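Local structure of Pre-mRNA splicing factor PRP8 (Cyanidioschyzon merolae, 6NQI) at residues N25-I30 and L38-V43; G81-Q86 and A109-M114; L116-A121 and A165-P170; R8-I13 and T75-R80. The protein probably binds U2, U5 and U6 snRNAs and intron RNA within the spliceosome, the part described here being its RNase H-like domain. All blocks are in the same frame, centred on the assembly; numbering follows the deposited sequence.

Interaction 1: N25-I30 and L38-V43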
# COMPACT_ATOMS: atom_id res chain seq x y z
N ASN A 25 4.27 -10.17 -12.89
CA ASN A 25 4.89 -9.57 -11.71
C ASN A 25 3.82 -9.16 -10.71
O ASN A 25 2.80 -8.58 -11.09
CB ASN A 25 5.71 -8.34 -12.10
CG ASN A 25 6.79 -8.63 -13.13
OD1 ASN A 25 7.32 -9.74 -13.21
ND2 ASN A 25 7.14 -7.62 -13.90
N GLY A 26 4.04 -9.50 -9.44
CA GLY A 26 3.19 -9.06 -8.35
C GLY A 26 3.63 -7.73 -7.77
O GLY A 26 4.54 -7.06 -8.27
N VAL A 27 2.97 -7.34 -6.67
CA VAL A 27 3.24 -6.07 -5.98
C VAL A 27 3.00 -6.26 -4.49
O VAL A 27 2.10 -7.00 -4.08
CB VAL A 27 2.36 -4.91 -6.54
CG1 VAL A 27 2.42 -3.70 -5.64
CG2 VAL A 27 2.83 -4.48 -7.91
N ILE A 28 3.81 -5.60 -3.67
CA ILE A 28 3.56 -5.42 -2.24
C ILE A 28 3.34 -3.93 -1.97
O ILE A 28 4.16 -3.10 -2.38
CB ILE A 28 4.71 -5.97 -1.38
CG1 ILE A 28 4.83 -7.48 -1.57
CG2 ILE A 28 4.50 -5.56 0.13
CD1 ILE A 28 5.98 -8.09 -0.82
N TRP A 29 2.23 -3.60 -1.31
CA TRP A 29 1.89 -2.21 -1.03
C TRP A 29 2.16 -1.84 0.42
O TRP A 29 1.85 -2.61 1.33
CB TRP A 29 0.41 -1.96 -1.31
CG TRP A 29 -0.08 -2.60 -2.54
CD1 TRP A 29 -0.57 -3.87 -2.66
CD2 TRP A 29 -0.20 -2.00 -3.82
NE1 TRP A 29 -0.96 -4.10 -3.95
CE2 TRP A 29 -0.75 -2.96 -4.68
CE3 TRP A 29 0.10 -0.73 -4.32
CZ2 TRP A 29 -0.99 -2.70 -6.02
CZ3 TRP A 29 -0.14 -0.47 -5.65
CH2 TRP A 29 -0.68 -1.45 -6.49
N ILE A 30 2.66 -0.62 0.64
CA ILE A 30 2.73 -0.02 1.98
C ILE A 30 2.13 1.38 1.92
O ILE A 30 2.73 2.29 1.33
CB ILE A 30 4.16 0.04 2.53
CG1 ILE A 30 4.76 -1.35 2.64
CG2 ILE A 30 4.17 0.81 3.90
CD1 ILE A 30 6.16 -1.31 3.15
N LEU A 38 2.96 6.24 -0.48
CA LEU A 38 2.69 4.87 -0.91
C LEU A 38 3.97 4.22 -1.45
O LEU A 38 4.57 4.74 -2.39
CB LEU A 38 1.58 4.84 -1.95
CG LEU A 38 1.20 3.43 -2.38
CD1 LEU A 38 0.55 2.70 -1.23
CD2 LEU A 38 0.28 3.41 -3.61
N PHE A 39 4.37 3.09 -0.85
CA PHE A 39 5.51 2.29 -1.29
C PHE A 39 5.00 1.12 -2.14
O PHE A 39 4.44 0.16 -1.60
CB PHE A 39 6.29 1.73 -0.10
CG PHE A 39 6.75 2.76 0.86
CD1 PHE A 39 7.92 3.44 0.65
CD2 PHE A 39 5.98 3.07 1.97
CE1 PHE A 39 8.35 4.39 1.57
CE2 PHE A 39 6.39 4.01 2.88
CZ PHE A 39 7.58 4.68 2.68
N VAL A 40 5.24 1.19 -3.44
CA VAL A 40 4.94 0.10 -4.36
C VAL A 40 6.22 -0.69 -4.57
O VAL A 40 7.22 -0.15 -5.07
CB VAL A 40 4.39 0.61 -5.69
CG1 VAL A 40 3.92 -0.54 -6.53
CG2 VAL A 40 3.26 1.57 -5.46
N LYS A 41 6.22 -1.94 -4.14
CA LYS A 41 7.35 -2.83 -4.35
C LYS A 41 6.93 -3.88 -5.38
O LYS A 41 6.14 -4.78 -5.06
CB LYS A 41 7.80 -3.46 -3.03
CG LYS A 41 8.81 -4.55 -3.19
CD LYS A 41 10.20 -4.00 -3.57
CE LYS A 41 11.26 -5.11 -3.47
NZ LYS A 41 12.61 -4.62 -3.85
N ILE A 42 7.43 -3.77 -6.60
CA ILE A 42 7.10 -4.74 -7.65
C ILE A 42 7.89 -6.01 -7.40
O ILE A 42 9.12 -5.97 -7.29
CB ILE A 42 7.38 -4.16 -9.05
CG1 ILE A 42 6.68 -2.79 -9.19
CG2 ILE A 42 6.91 -5.11 -10.10
CD1 ILE A 42 7.03 -2.02 -10.45
N VAL A 43 7.19 -7.14 -7.25
CA VAL A 43 7.78 -8.47 -7.05
C VAL A 43 7.89 -9.16 -8.41
O VAL A 43 6.88 -9.54 -9.01
CB VAL A 43 6.96 -9.31 -6.06
CG1 VAL A 43 7.53 -10.72 -5.95
CG2 VAL A 43 6.90 -8.63 -4.70
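The indole of Trp29 has Leu38 CD2 at its edge, near the ring plane, 4.2 Å from CE3, while Val40 CG2 approaches CZ3 obliquely at 4.0 Å. Val27 CG1, two residues back on the same strand, lies 3.4 Å above the centre of one indole face and also meets Val40 CG1 at 3.6 Å. On the other side of the sheet the Phe39 ring turns its edge to Ile30 O, and its CD2 lies 3.5 Å from Ile30 CG2. CG of Phe39 sits beside the backbone N (chi1 -55°), and the ring goes on to meet Trp12 of strand 11-21 and Met69 of helix 54-71. An alanine in place of Phe39 would probably leave Ile30 CG2 and the Trp12 ring without this partner and open a gap beneath helix 54-71. Ile28 CG1 packs on Val43 CG2 at 3.9 Å on the same side.

The strands form an antiparallel hairpin. Ile28-Lys41 and Ile30-Phe39 are hydrogen-bonded pairs with two bonds each; at Gly26-Val43 the bond from Gly26 N is weak, though Val43 N reaches Gly26 O at 2.8 Å. The side of Val27, Trp29, Val40 and Ile42 is apolar and buried; the other is mostly so, except that Lys41 leads its ammonium away to Ser135 O. The indole N-H, bonded to Thr18 OG1, and the ammonium thus find partners outside the hairpin, as expected of a sheet with helices packed on it.

Interaction 2: G81-Q86 and A109-M114. With BME (beta-mercaptoethanol), chain C.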
# COMPACT_ATOMS: atom_id res chain seq x y z
N GLY A 81 3.14 2.43 14.22
CA GLY A 81 2.54 1.11 14.19
C GLY A 81 2.64 0.52 12.80
O GLY A 81 2.82 1.24 11.81
N ILE A 82 2.58 -0.81 12.73
CA ILE A 82 2.63 -1.56 11.47
C ILE A 82 1.41 -2.47 11.45
O ILE A 82 1.22 -3.25 12.38
CB ILE A 82 3.92 -2.37 11.33
CG1 ILE A 82 5.12 -1.43 11.22
CG2 ILE A 82 3.80 -3.33 10.15
CD1 ILE A 82 6.45 -2.05 11.58
N VAL A 83 0.60 -2.37 10.40
CA VAL A 83 -0.62 -3.18 10.30
C VAL A 83 -0.48 -4.06 9.06
O VAL A 83 -0.38 -3.55 7.94
CB VAL A 83 -1.89 -2.31 10.21
CG1 VAL A 83 -3.15 -3.17 10.33
CG2 VAL A 83 -1.87 -1.17 11.23
N LEU A 84 -0.51 -5.38 9.26
CA LEU A 84 -0.37 -6.35 8.19
C LEU A 84 -1.73 -6.83 7.73
O LEU A 84 -2.62 -7.11 8.55
CB LEU A 84 0.46 -7.55 8.62
CG LEU A 84 1.84 -7.25 9.18
CD1 LEU A 84 2.51 -8.52 9.70
CD2 LEU A 84 2.68 -6.60 8.10
N ALA A 85 -1.91 -6.90 6.42
CA ALA A 85 -3.17 -7.40 5.88
C ALA A 85 -3.30 -8.90 6.10
O ALA A 85 -4.41 -9.39 6.31
CB ALA A 85 -3.29 -7.04 4.40
N GLN A 86 -2.19 -9.64 6.04
CA GLN A 86 -2.22 -11.09 6.22
C GLN A 86 -1.45 -11.49 7.48
O GLN A 86 -0.28 -11.14 7.65
CB GLN A 86 -1.66 -11.81 4.99
CG GLN A 86 -2.70 -11.98 3.89
CD GLN A 86 -2.18 -12.73 2.66
OE1 GLN A 86 -1.01 -12.63 2.31
NE2 GLN A 86 -3.07 -13.48 2.01
N ALA A 109 -2.42 -7.15 13.13
CA ALA A 109 -3.12 -7.70 11.99
C ALA A 109 -4.37 -6.86 11.73
O ALA A 109 -4.53 -5.76 12.26
CB ALA A 109 -3.47 -9.17 12.22
N GLY A 110 -5.26 -7.39 10.90
CA GLY A 110 -6.55 -6.78 10.68
C GLY A 110 -6.62 -5.73 9.59
O GLY A 110 -7.63 -5.01 9.53
N ALA A 111 -5.59 -5.61 8.74
CA ALA A 111 -5.73 -4.70 7.61
C ALA A 111 -6.53 -5.33 6.48
O ALA A 111 -6.90 -4.62 5.54
CB ALA A 111 -4.36 -4.26 7.08
N ALA A 112 -6.89 -6.61 6.62
CA ALA A 112 -7.63 -7.33 5.60
C ALA A 112 -8.89 -6.58 5.20
O ALA A 112 -9.23 -6.49 4.01
CB ALA A 112 -7.98 -8.73 6.10
N ALA A 113 -9.60 -6.02 6.18
CA ALA A 113 -10.79 -5.22 5.92
C ALA A 113 -10.53 -4.10 4.91
O ALA A 113 -11.49 -3.57 4.34
CB ALA A 113 -11.32 -4.63 7.22
N MET A 114 -9.26 -3.76 4.66
CA MET A 114 -8.94 -2.66 3.75
C MET A 114 -8.36 -3.18 2.44
O MET A 114 -7.24 -3.72 2.42
CB MET A 114 -7.98 -1.66 4.40
CG MET A 114 -8.58 -1.02 5.68
SD MET A 114 -7.50 0.04 6.69
CE MET A 114 -6.54 -1.14 7.65
C1 BME C . 1.55 -7.89 4.28
C2 BME C . 2.27 -8.78 5.27
O1 BME C . 0.29 -8.48 4.12
S2 BME C . 4.05 -8.47 5.40
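Among the polar contacts, Leu84 O receives a weak hydrogen bond from Ala111 N at 3.3 Å and a CA-H...O contact from Ala109 CA at 3.5 Å, so the last carbonyl of strand 81-84 touches the residues before and after Gly110, though only weakly. Gly110 has a positive phi of 88°, where a CB would be jammed against Ala109 O; the turn suits a residue without one.

The apolar contacts centre on the methyl group of Ala111. Its CB touches Val83 CG1 and Ala85 CA, both at 3.6 Å, with Ala85 CB at 4.0 Å. Val83 CG1, anti to its backbone N (chi1 -171°), also rests against Ala109 O.

The third kind involves beta-mercaptoethanol, probably from the crystallisation liquor. Gln86 N gives its O1 a weak hydrogen bond, the molecule is also hydrogen-bonded to Asp16 OD1, and its S2 lies 3.6 Å from Leu84 CD2.

In the fold, strand 81-84 runs between the parallel strands 107-108 and 11-21, and residues 109-114 leave the end of the former. Leu84 packs on Val14 and on Leu93 of helix 90-97, Ala109 on Met90 of that helix, and Ala111 on Ile13 of strand 11-21.

Interaction 3: L116-A121 and A165-P170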
# COMPACT_ATOMS: atom_id res chain seq x y z
N LEU A 116 -6.47 -2.56 -0.02
CA LEU A 116 -5.37 -1.77 -0.56
C LEU A 116 -4.83 -2.39 -1.85
O LEU A 116 -4.41 -1.66 -2.76
CB LEU A 116 -4.28 -1.65 0.50
CG LEU A 116 -3.01 -0.88 0.18
CD1 LEU A 116 -3.34 0.56 -0.08
CD2 LEU A 116 -2.06 -1.00 1.34
N GLN A 117 -4.86 -3.72 -1.96
CA GLN A 117 -4.39 -4.38 -3.17
C GLN A 117 -5.19 -3.95 -4.40
O GLN A 117 -4.72 -4.10 -5.53
CB GLN A 117 -4.52 -5.91 -3.05
CG GLN A 117 -5.88 -6.35 -2.57
CD GLN A 117 -6.07 -7.86 -2.59
OE1 GLN A 117 -5.24 -8.60 -3.14
NE2 GLN A 117 -7.17 -8.33 -2.02
N ALA A 118 -6.41 -3.42 -4.20
CA ALA A 118 -7.21 -2.96 -5.33
C ALA A 118 -6.50 -1.87 -6.12
O ALA A 118 -6.88 -1.61 -7.27
CB ALA A 118 -8.58 -2.48 -4.83
N LEU A 119 -5.45 -1.25 -5.57
CA LEU A 119 -4.71 -0.28 -6.37
C LEU A 119 -4.11 -0.91 -7.63
O LEU A 119 -3.76 -0.19 -8.57
CB LEU A 119 -3.61 0.36 -5.54
CG LEU A 119 -4.17 1.30 -4.50
CD1 LEU A 119 -3.05 1.92 -3.65
CD2 LEU A 119 -5.02 2.35 -5.22
N MET A 120 -4.03 -2.25 -7.67
CA MET A 120 -3.57 -2.94 -8.87
C MET A 120 -4.38 -2.56 -10.09
O MET A 120 -3.93 -2.78 -11.22
CB MET A 120 -3.67 -4.46 -8.65
CG MET A 120 -2.80 -5.29 -9.58
SD MET A 120 -1.08 -4.88 -9.28
CE MET A 120 -0.69 -3.96 -10.77
N ALA A 121 -5.54 -1.94 -9.89
CA ALA A 121 -6.42 -1.52 -10.96
C ALA A 121 -6.07 -0.15 -11.55
O ALA A 121 -6.58 0.18 -12.62
CB ALA A 121 -7.86 -1.49 -10.42
N ALA A 165 -14.06 1.47 -3.66
CA ALA A 165 -14.70 1.61 -4.97
C ALA A 165 -13.92 0.86 -6.04
O ALA A 165 -14.51 0.20 -6.91
CB ALA A 165 -14.85 3.09 -5.32
N LEU A 166 -12.58 0.90 -5.96
CA LEU A 166 -11.75 0.16 -6.91
C LEU A 166 -11.92 -1.34 -6.74
O LEU A 166 -11.85 -2.09 -7.72
CB LEU A 166 -10.29 0.57 -6.73
CG LEU A 166 -9.93 1.95 -7.26
CD1 LEU A 166 -8.51 2.33 -6.94
CD2 LEU A 166 -10.14 1.94 -8.75
N ASP A 167 -12.18 -1.79 -5.50
CA ASP A 167 -12.39 -3.20 -5.23
C ASP A 167 -13.78 -3.70 -5.64
O ASP A 167 -13.94 -4.90 -5.87
CB ASP A 167 -12.13 -3.50 -3.75
CG ASP A 167 -12.02 -4.99 -3.47
OD1 ASP A 167 -11.70 -5.76 -4.40
OD2 ASP A 167 -12.29 -5.40 -2.32
N ARG A 168 -14.80 -2.83 -5.73
CA ARG A 168 -16.12 -3.34 -6.10
C ARG A 168 -16.61 -2.90 -7.47
O ARG A 168 -17.56 -3.50 -7.98
CB ARG A 168 -17.19 -2.88 -5.10
CG ARG A 168 -17.17 -3.46 -3.72
CD ARG A 168 -18.40 -2.94 -2.97
NE ARG A 168 -18.19 -2.92 -1.53
CZ ARG A 168 -18.05 -1.80 -0.82
NH1 ARG A 168 -18.11 -0.61 -1.42
NH2 ARG A 168 -17.84 -1.86 0.49
N ALA A 169 -16.00 -1.90 -8.08
CA ALA A 169 -16.40 -1.45 -9.40
C ALA A 169 -15.23 -0.72 -10.05
O ALA A 169 -15.37 0.46 -10.38
CB ALA A 169 -17.63 -0.55 -9.33
N PRO A 170 -14.07 -1.38 -10.23
CA PRO A 170 -12.88 -0.66 -10.72
C PRO A 170 -13.10 0.11 -12.01
O PRO A 170 -12.59 1.24 -12.13
CB PRO A 170 -11.84 -1.78 -10.90
CG PRO A 170 -12.59 -3.04 -10.86
CD PRO A 170 -13.81 -2.82 -10.03
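Just before Leu166, whose side chain packs on Ala118 across the contact, Ala165 O accepts two backbone hydrogen bonds, from Ala169 N at 2.8 Å and from Arg168 N at 3.3 Å. The shared acceptor marks the C-terminal turn of helix 152-168; Ala169 then leaves helical angles and Pro170 begins helix 170-176.

No hydrogen bond crosses between the segments, and the contact is made by methyl and methylene groups. Ala118 directs its CB at the helix, where it lies 4.0 Å from Leu166 CB and 3.8 Å from Asp167 CB, tucked against the backbone close to Asp167 N. Residues 116-121 form a 3-10 segment, and its three-residue repeat brings Ala121 to the same side as Ala118. Ala121 CB meets Pro170 CB at 4.0 Å and stands more loosely against Leu166 CD2.

In this RNase H-like domain the 3-10 segment lies between the sheet and the end of helix 152-168. Leu116 and Leu119 both touch Trp29 of strand 24-32, and both also reach Phe159 and Leu163 of the helix. Leu119 starts out away from residues 165-170, but its branch returns: CD2 comes within 3.9 Å of Leu166 CD1, the two chains crossing obliquely. In Leu166, CG is anti to the carbonyl carbon (chi1 -73°), and the branch divides its contacts, CD1 to Leu119 and CD2, more distantly, to Ala121. Leu122 and Trp196 also pack on the Leu166 side chain.

Interaction 4: R8-I13 and T75-R80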
# COMPACT_ATOMS: atom_id res chain seq x y z
N ARG A 8 -4.65 9.40 12.92
CA ARG A 8 -4.07 9.77 14.21
C ARG A 8 -2.56 9.87 14.17
O ARG A 8 -1.97 10.92 14.46
CB ARG A 8 -4.46 8.75 15.29
CG ARG A 8 -5.67 9.06 16.15
CD ARG A 8 -6.85 9.62 15.40
NE ARG A 8 -7.94 9.87 16.34
CZ ARG A 8 -8.03 10.96 17.08
NH1 ARG A 8 -7.09 11.90 17.01
NH2 ARG A 8 -9.06 11.11 17.90
N GLN A 9 -1.91 8.75 13.90
CA GLN A 9 -0.46 8.63 13.93
C GLN A 9 0.08 8.20 12.57
O GLN A 9 -0.67 7.94 11.63
CB GLN A 9 -0.05 7.65 15.02
CG GLN A 9 -0.88 6.38 14.99
CD GLN A 9 -1.10 5.82 16.38
OE1 GLN A 9 -0.54 6.32 17.35
NE2 GLN A 9 -1.94 4.79 16.48
N ARG A 10 1.40 8.11 12.49
CA ARG A 10 2.10 7.59 11.33
C ARG A 10 2.08 6.06 11.44
O ARG A 10 2.85 5.48 12.19
CB ARG A 10 3.53 8.13 11.27
CG ARG A 10 4.30 7.87 9.93
CD ARG A 10 5.78 8.33 9.98
NE ARG A 10 5.94 9.77 9.80
CZ ARG A 10 6.25 10.38 8.65
NH1 ARG A 10 6.46 9.66 7.55
NH2 ARG A 10 6.34 11.72 8.60
N LEU A 11 1.13 5.42 10.74
CA LEU A 11 0.99 3.97 10.61
C LEU A 11 1.46 3.48 9.23
O LEU A 11 1.49 4.23 8.25
CB LEU A 11 -0.46 3.53 10.82
CG LEU A 11 -1.15 3.57 12.18
CD1 LEU A 11 -2.55 2.93 12.15
CD2 LEU A 11 -0.26 2.80 13.13
N TRP A 12 1.83 2.19 9.14
CA TRP A 12 2.15 1.54 7.87
C TRP A 12 1.18 0.39 7.65
O TRP A 12 1.23 -0.61 8.38
CB TRP A 12 3.59 1.02 7.82
CG TRP A 12 4.61 2.08 7.50
CD1 TRP A 12 4.37 3.40 7.36
CD2 TRP A 12 6.01 1.90 7.29
NE1 TRP A 12 5.53 4.07 7.05
CE2 TRP A 12 6.56 3.17 7.02
CE3 TRP A 12 6.87 0.78 7.28
CZ2 TRP A 12 7.90 3.38 6.76
CZ3 TRP A 12 8.23 0.98 7.01
CH2 TRP A 12 8.73 2.27 6.76
N ILE A 13 0.32 0.51 6.65
CA ILE A 13 -0.56 -0.57 6.25
C ILE A 13 0.16 -1.39 5.16
O ILE A 13 0.49 -0.87 4.09
CB ILE A 13 -1.90 -0.04 5.73
CG1 ILE A 13 -2.47 1.10 6.59
CG2 ILE A 13 -2.91 -1.17 5.74
CD1 ILE A 13 -2.95 0.74 8.01
N THR A 75 14.80 8.21 11.98
CA THR A 75 14.11 7.86 13.22
C THR A 75 12.87 8.72 13.45
O THR A 75 11.88 8.24 14.02
CB THR A 75 15.07 7.96 14.40
OG1 THR A 75 15.65 9.26 14.42
CG2 THR A 75 16.18 6.92 14.27
N GLU A 76 12.89 9.99 13.03
CA GLU A 76 11.69 10.81 13.14
C GLU A 76 10.57 10.41 12.18
O GLU A 76 9.44 10.88 12.33
CB GLU A 76 12.03 12.30 13.01
CG GLU A 76 12.86 12.86 14.21
CD GLU A 76 14.35 12.61 14.12
OE1 GLU A 76 14.75 11.61 13.47
OE2 GLU A 76 15.12 13.40 14.73
N GLU A 77 10.85 9.59 11.17
CA GLU A 77 9.81 9.21 10.22
C GLU A 77 9.45 7.73 10.31
O GLU A 77 8.79 7.20 9.41
CB GLU A 77 10.23 9.54 8.80
CG GLU A 77 10.29 11.00 8.42
CD GLU A 77 10.73 11.16 6.97
OE1 GLU A 77 11.82 11.73 6.74
OE2 GLU A 77 9.99 10.68 6.07
N LEU A 78 9.85 7.06 11.39
CA LEU A 78 9.50 5.67 11.58
C LEU A 78 8.02 5.57 11.92
O LEU A 78 7.49 6.44 12.61
CB LEU A 78 10.32 5.07 12.71
CG LEU A 78 11.82 4.90 12.44
CD1 LEU A 78 12.51 4.45 13.73
CD2 LEU A 78 12.09 3.95 11.29
N PRO A 79 7.33 4.54 11.46
CA PRO A 79 5.91 4.43 11.81
C PRO A 79 5.72 4.13 13.29
O PRO A 79 6.54 3.48 13.93
CB PRO A 79 5.43 3.27 10.93
CG PRO A 79 6.62 2.46 10.72
CD PRO A 79 7.76 3.43 10.61
N ARG A 80 4.63 4.66 13.84
CA ARG A 80 4.26 4.36 15.22
C ARG A 80 3.53 3.03 15.34
O ARG A 80 3.31 2.56 16.46
CB ARG A 80 3.44 5.52 15.80
CG ARG A 80 4.32 6.72 16.11
CD ARG A 80 3.51 7.98 16.33
NE ARG A 80 3.71 8.54 17.67
CZ ARG A 80 3.01 9.57 18.16
NH1 ARG A 80 2.06 10.15 17.42
NH2 ARG A 80 3.26 10.03 19.39
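Pro79 lies over one face of the Trp12 indole, where the loop of a beta-alpha-beta crossover comes back to the sheet: in this RNase H-like domain residues 75-80 lead from helix 54-71 into strand 81-84, beside strand 11-21. Pro79 CB stands 3.7 Å from the centroid of the five-membered ring, 10° off its normal, a CH-pi contact. Pro79 CG is 3.5 Å from CD2, and CD reaches on to CE2 and CZ2, so one edge of the pyrrolidine spans both rings. CG of Trp12 is beside its backbone N (chi1 -81°), and NE1 is hydrogen-bonded to Glu32 OE2. An alanine in place of Trp12 would probably leave Pro79 without its aromatic floor and Glu32 OE2 without this N-H donor.

Arg10 reaches the loop with an extended start and a late bend. Its CG is anti to the backbone N, and chi3 of -79° turns NE; CD lies 3.3 Å from Glu77 O. Beyond the bend, Glu77 CA lies over one face of the guanidinium, offset toward the rim. The salt bridge from NH1 to Glu77 OE2 is long, 4.0 Å, with the oxygen well out of the guanidinium plane, so it rests on charge alone; NH1 also has a salt bridge with Glu32 OE1. Gln9 CB is 3.8 Å from Arg80 CD, lying obliquely to the guanidinium of that arginine. At the backbone, Arg80 N donates to Arg10 O across 2.6 Å.

Interactions 1, 2 and 4 all reach one mixed sheet, in which strand 11-21 stands between strands 81-84 and 24-32. Along the chain interaction 4 encloses interaction 1; interaction 2 opens directly after residue 80, and its second segment runs almost straight into the first of interaction 3. Interaction 3 packs on one face of the hairpin through Trp29, their centres about 14 Å apart, and interaction 4 meets the other face at Ile30. Interactions 3 and 4, about 24 Å apart between centres, lie on opposite sides of the chain's centre. Residues 8-13 pair with strand 81-84 at Trp12. Together the four contacts join hairpin, crossover loop and the end of helix 152-168 within one RNase H-like domain.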